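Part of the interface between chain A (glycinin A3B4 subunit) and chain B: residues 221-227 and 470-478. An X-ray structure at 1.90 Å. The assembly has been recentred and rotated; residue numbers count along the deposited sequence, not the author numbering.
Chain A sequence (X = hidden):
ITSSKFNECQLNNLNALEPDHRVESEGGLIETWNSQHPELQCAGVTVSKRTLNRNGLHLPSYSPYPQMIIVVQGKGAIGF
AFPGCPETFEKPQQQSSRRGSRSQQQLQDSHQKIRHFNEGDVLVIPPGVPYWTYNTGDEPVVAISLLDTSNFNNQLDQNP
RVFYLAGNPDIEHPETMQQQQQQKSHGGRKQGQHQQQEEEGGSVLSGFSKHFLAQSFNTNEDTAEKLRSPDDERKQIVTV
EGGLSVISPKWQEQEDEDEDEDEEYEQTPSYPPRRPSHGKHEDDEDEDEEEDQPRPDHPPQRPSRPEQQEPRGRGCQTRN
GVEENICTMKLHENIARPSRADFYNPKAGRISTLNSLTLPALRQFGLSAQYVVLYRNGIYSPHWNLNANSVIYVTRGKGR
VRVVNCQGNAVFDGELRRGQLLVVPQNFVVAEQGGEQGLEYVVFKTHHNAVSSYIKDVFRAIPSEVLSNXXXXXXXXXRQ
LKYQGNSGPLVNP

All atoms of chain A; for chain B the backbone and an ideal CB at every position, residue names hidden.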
# COMPACT_ATOMS: atom_id res chain seq x y z
N GLU A 221 -13.24 46.24 -13.63
CA GLU A 221 -14.61 45.73 -13.67
C GLU A 221 -15.09 45.38 -15.07
O GLU A 221 -16.05 44.63 -15.23
CB GLU A 221 -15.57 46.72 -13.02
CG GLU A 221 -15.25 46.98 -11.56
CD GLU A 221 -16.46 47.41 -10.76
OE1 GLU A 221 -16.30 47.70 -9.56
OE2 GLU A 221 -17.57 47.46 -11.33
N ASP A 222 -14.43 45.92 -16.09
CA ASP A 222 -14.80 45.61 -17.46
C ASP A 222 -14.44 44.15 -17.72
O ASP A 222 -15.25 43.37 -18.23
CB ASP A 222 -14.04 46.50 -18.45
CG ASP A 222 -14.23 46.05 -19.89
OD1 ASP A 222 -15.36 46.20 -20.41
OD2 ASP A 222 -13.26 45.54 -20.49
N THR A 223 -13.21 43.78 -17.37
CA THR A 223 -12.73 42.42 -17.55
C THR A 223 -13.57 41.48 -16.68
O THR A 223 -14.01 40.42 -17.14
CB THR A 223 -11.25 42.29 -17.13
OG1 THR A 223 -10.44 43.12 -17.97
CG2 THR A 223 -10.77 40.84 -17.27
N ALA A 224 -13.81 41.89 -15.44
CA ALA A 224 -14.59 41.09 -14.50
C ALA A 224 -16.01 40.83 -14.98
O ALA A 224 -16.54 39.74 -14.77
CB ALA A 224 -14.62 41.77 -13.13
N GLU A 225 -16.63 41.81 -15.63
CA GLU A 225 -17.98 41.61 -16.13
C GLU A 225 -17.98 40.56 -17.23
O GLU A 225 -18.87 39.71 -17.29
CB GLU A 225 -18.57 42.92 -16.68
CG GLU A 225 -19.94 42.75 -17.35
CD GLU A 225 -21.08 42.48 -16.37
OE1 GLU A 225 -20.90 41.69 -15.42
OE2 GLU A 225 -22.17 43.06 -16.56
N LYS A 226 -16.97 40.60 -18.09
CA LYS A 226 -16.88 39.62 -19.17
C LYS A 226 -16.65 38.22 -18.61
O LYS A 226 -17.04 37.23 -19.23
CB LYS A 226 -15.75 39.98 -20.14
CG LYS A 226 -16.11 41.13 -21.07
CD LYS A 226 -15.12 41.27 -22.19
CE LYS A 226 -15.68 42.12 -23.32
NZ LYS A 226 -14.81 42.09 -24.52
N LEU A 227 -16.03 38.15 -17.44
CA LEU A 227 -15.77 36.87 -16.80
C LEU A 227 -17.07 36.20 -16.37
O LEU A 227 -17.10 35.00 -16.12
CB LEU A 227 -14.86 37.05 -15.58
CG LEU A 227 -13.39 37.34 -15.88
CD1 LEU A 227 -12.62 37.44 -14.57
CD2 LEU A 227 -12.81 36.24 -16.75
N UNK B 470 -13.20 31.93 -24.45
CA UNK B 470 -14.14 31.54 -23.41
C UNK B 470 -14.89 32.74 -22.85
O UNK B 470 -16.10 32.68 -22.65
CB UNK B 470 -13.41 30.81 -22.28
N UNK B 471 -14.16 33.82 -22.59
CA UNK B 471 -14.75 35.03 -22.01
C UNK B 471 -14.81 36.23 -22.95
O UNK B 471 -15.19 37.33 -22.53
CB UNK B 471 -13.96 35.42 -20.76
N UNK B 472 -14.46 36.03 -24.21
CA UNK B 472 -14.48 37.13 -25.18
C UNK B 472 -13.60 38.24 -24.61
O UNK B 472 -14.06 39.37 -24.42
CB UNK B 472 -15.90 37.63 -25.45
N UNK B 473 -12.35 37.92 -24.33
CA UNK B 473 -11.41 38.88 -23.78
C UNK B 473 -10.28 39.15 -24.77
O UNK B 473 -9.95 38.30 -25.59
CB UNK B 473 -10.85 38.38 -22.45
N UNK B 474 -9.68 40.33 -24.67
CA UNK B 474 -8.58 40.67 -25.54
C UNK B 474 -7.29 40.05 -25.02
O UNK B 474 -7.18 39.73 -23.84
CB UNK B 474 -8.44 42.19 -25.66
N UNK B 475 -6.32 39.87 -25.91
CA UNK B 475 -5.04 39.31 -25.55
C UNK B 475 -4.42 40.02 -24.34
O UNK B 475 -3.90 39.38 -23.44
CB UNK B 475 -4.09 39.38 -26.75
N UNK B 476 -4.50 41.35 -24.32
CA UNK B 476 -3.94 42.11 -23.21
C UNK B 476 -4.72 41.86 -21.92
O UNK B 476 -4.12 41.71 -20.86
CB UNK B 476 -3.93 43.60 -23.54
N UNK B 477 -6.04 41.81 -22.02
CA UNK B 477 -6.87 41.55 -20.84
C UNK B 477 -6.52 40.19 -20.24
O UNK B 477 -6.34 40.06 -19.03
CB UNK B 477 -8.36 41.61 -21.20
N UNK B 478 -6.41 39.17 -21.10
CA UNK B 478 -6.07 37.82 -20.65
C UNK B 478 -4.71 37.83 -19.97
O UNK B 478 -4.53 37.25 -18.89
CB UNK B 478 -6.07 36.84 -21.82

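At position 470 the ideal CB finds nothing of chain A within 5.5 Å, so these atoms set no requirement and many side chains would do; the deposited residue is Ser B470, whose hydroxyl bonds elsewhere in the structure.

Position 471 points its CB toward chain A, 3.9 Å from Lys A226 O and 4.3 Å from Leu A227 CD2. A methyl beside a backbone carbonyl suits a flat or apolar side chain: an aromatic ring or a large aliphatic group. It is Tyr B471, with chi1 m. Leu A227 CD2 lies over one face of the ring, 3.6 Å from its centroid and 11° off the normal, a CH-pi contact, while Lys A226 O sits at the ring edge, near its plane. The hydroxyl is bonded elsewhere in the structure.

Position 472 has positive phi (56°), just after a helix, where glycine, asparagine and aspartate are the usual candidates. Its CB lies sideways, 4.7 Å from Lys A226 NZ, so a polar side chain is also reasonable. It is Asn B472, but the backbone makes the main contact: Lys A226 NZ donates to Asn B472 O at 2.8 Å.

At 473 the backbone is extended and CB points sideways, 5.2 Å from Lys A226 CD. The methyls of Thr A223 and Leu A227 and the lysine's aliphatic stem offer an apolar surface that a branched aliphatic or methionine could reach. Leu B473 does so: CD2 lies 3.6 Å from Lys A226 CD and 4.0 Å from Thr A223 CG2, and CD1 lies 4.1 Å from Leu A227 CD2.

Position 474 precedes a helix, and its phi/psi (-81°/158°) does not demand glycine. There is room for a CB, and serine, threonine, aspartate or asparagine would make conventional caps. Gly B474 occupies it.

Positions 475 and 476, in the helix's first turn, have CBs out of reach, and polar residues would serve; they are Gln B475 and Ser B476.

Position 477 points toward chain A, its CB 4.1 Å from Thr A223 OG1, with the carboxylate of Asp A222 and the ammonium of Lys A226 farther out. A long side chain with a donor is favoured: glutamine, lysine or arginine. Gln B477 brings NE2 within 2.9 Å of Asp A222 OD2 and gives a weak hydrogen bond to Thr A223 OG1 (3.3 Å). Its OE1 accepts from Gly B474 N at 2.9 Å, and a water joins OE1 to Lys A226 NZ, 2.6 Å from each.

Position 478 points away from chain A, leaving its choice open here; it is Val B478.

Chain B, residues 470-478: SYNLGQSQV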
# COMPACT_ATOMS: atom_id res chain seq x y z
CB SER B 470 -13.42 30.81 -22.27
OG SER B 470 -13.02 29.51 -22.66
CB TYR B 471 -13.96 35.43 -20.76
CG TYR B 471 -13.82 34.34 -19.72
CD1 TYR B 471 -12.64 33.62 -19.59
CD2 TYR B 471 -14.87 34.04 -18.85
CE1 TYR B 471 -12.50 32.62 -18.61
CE2 TYR B 471 -14.75 33.05 -17.88
CZ TYR B 471 -13.57 32.34 -17.77
OH TYR B 471 -13.45 31.35 -16.80
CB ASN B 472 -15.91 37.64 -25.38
CG ASN B 472 -16.86 36.56 -25.86
OD1 ASN B 472 -16.63 35.93 -26.90
ND2 ASN B 472 -17.95 36.34 -25.12
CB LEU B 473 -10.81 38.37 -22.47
CG LEU B 473 -11.71 38.27 -21.24
CD1 LEU B 473 -10.94 37.58 -20.11
CD2 LEU B 473 -12.15 39.67 -20.81
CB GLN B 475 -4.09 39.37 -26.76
CG GLN B 475 -2.60 39.33 -26.45
CD GLN B 475 -2.23 38.35 -25.35
OE1 GLN B 475 -2.76 37.24 -25.29
NE2 GLN B 475 -1.31 38.76 -24.48
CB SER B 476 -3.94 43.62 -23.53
OG SER B 476 -5.25 44.11 -23.72
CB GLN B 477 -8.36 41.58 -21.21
CG GLN B 477 -8.91 42.96 -21.55
CD GLN B 477 -10.39 42.93 -21.90
OE1 GLN B 477 -10.79 42.31 -22.89
NE2 GLN B 477 -11.22 43.59 -21.09
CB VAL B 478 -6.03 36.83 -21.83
CG1 VAL B 478 -5.43 35.49 -21.39
CG2 VAL B 478 -7.43 36.61 -22.37
O HOH W 1 -18.27 37.10 -21.67
O HOH W 2 -12.47 43.31 -24.57
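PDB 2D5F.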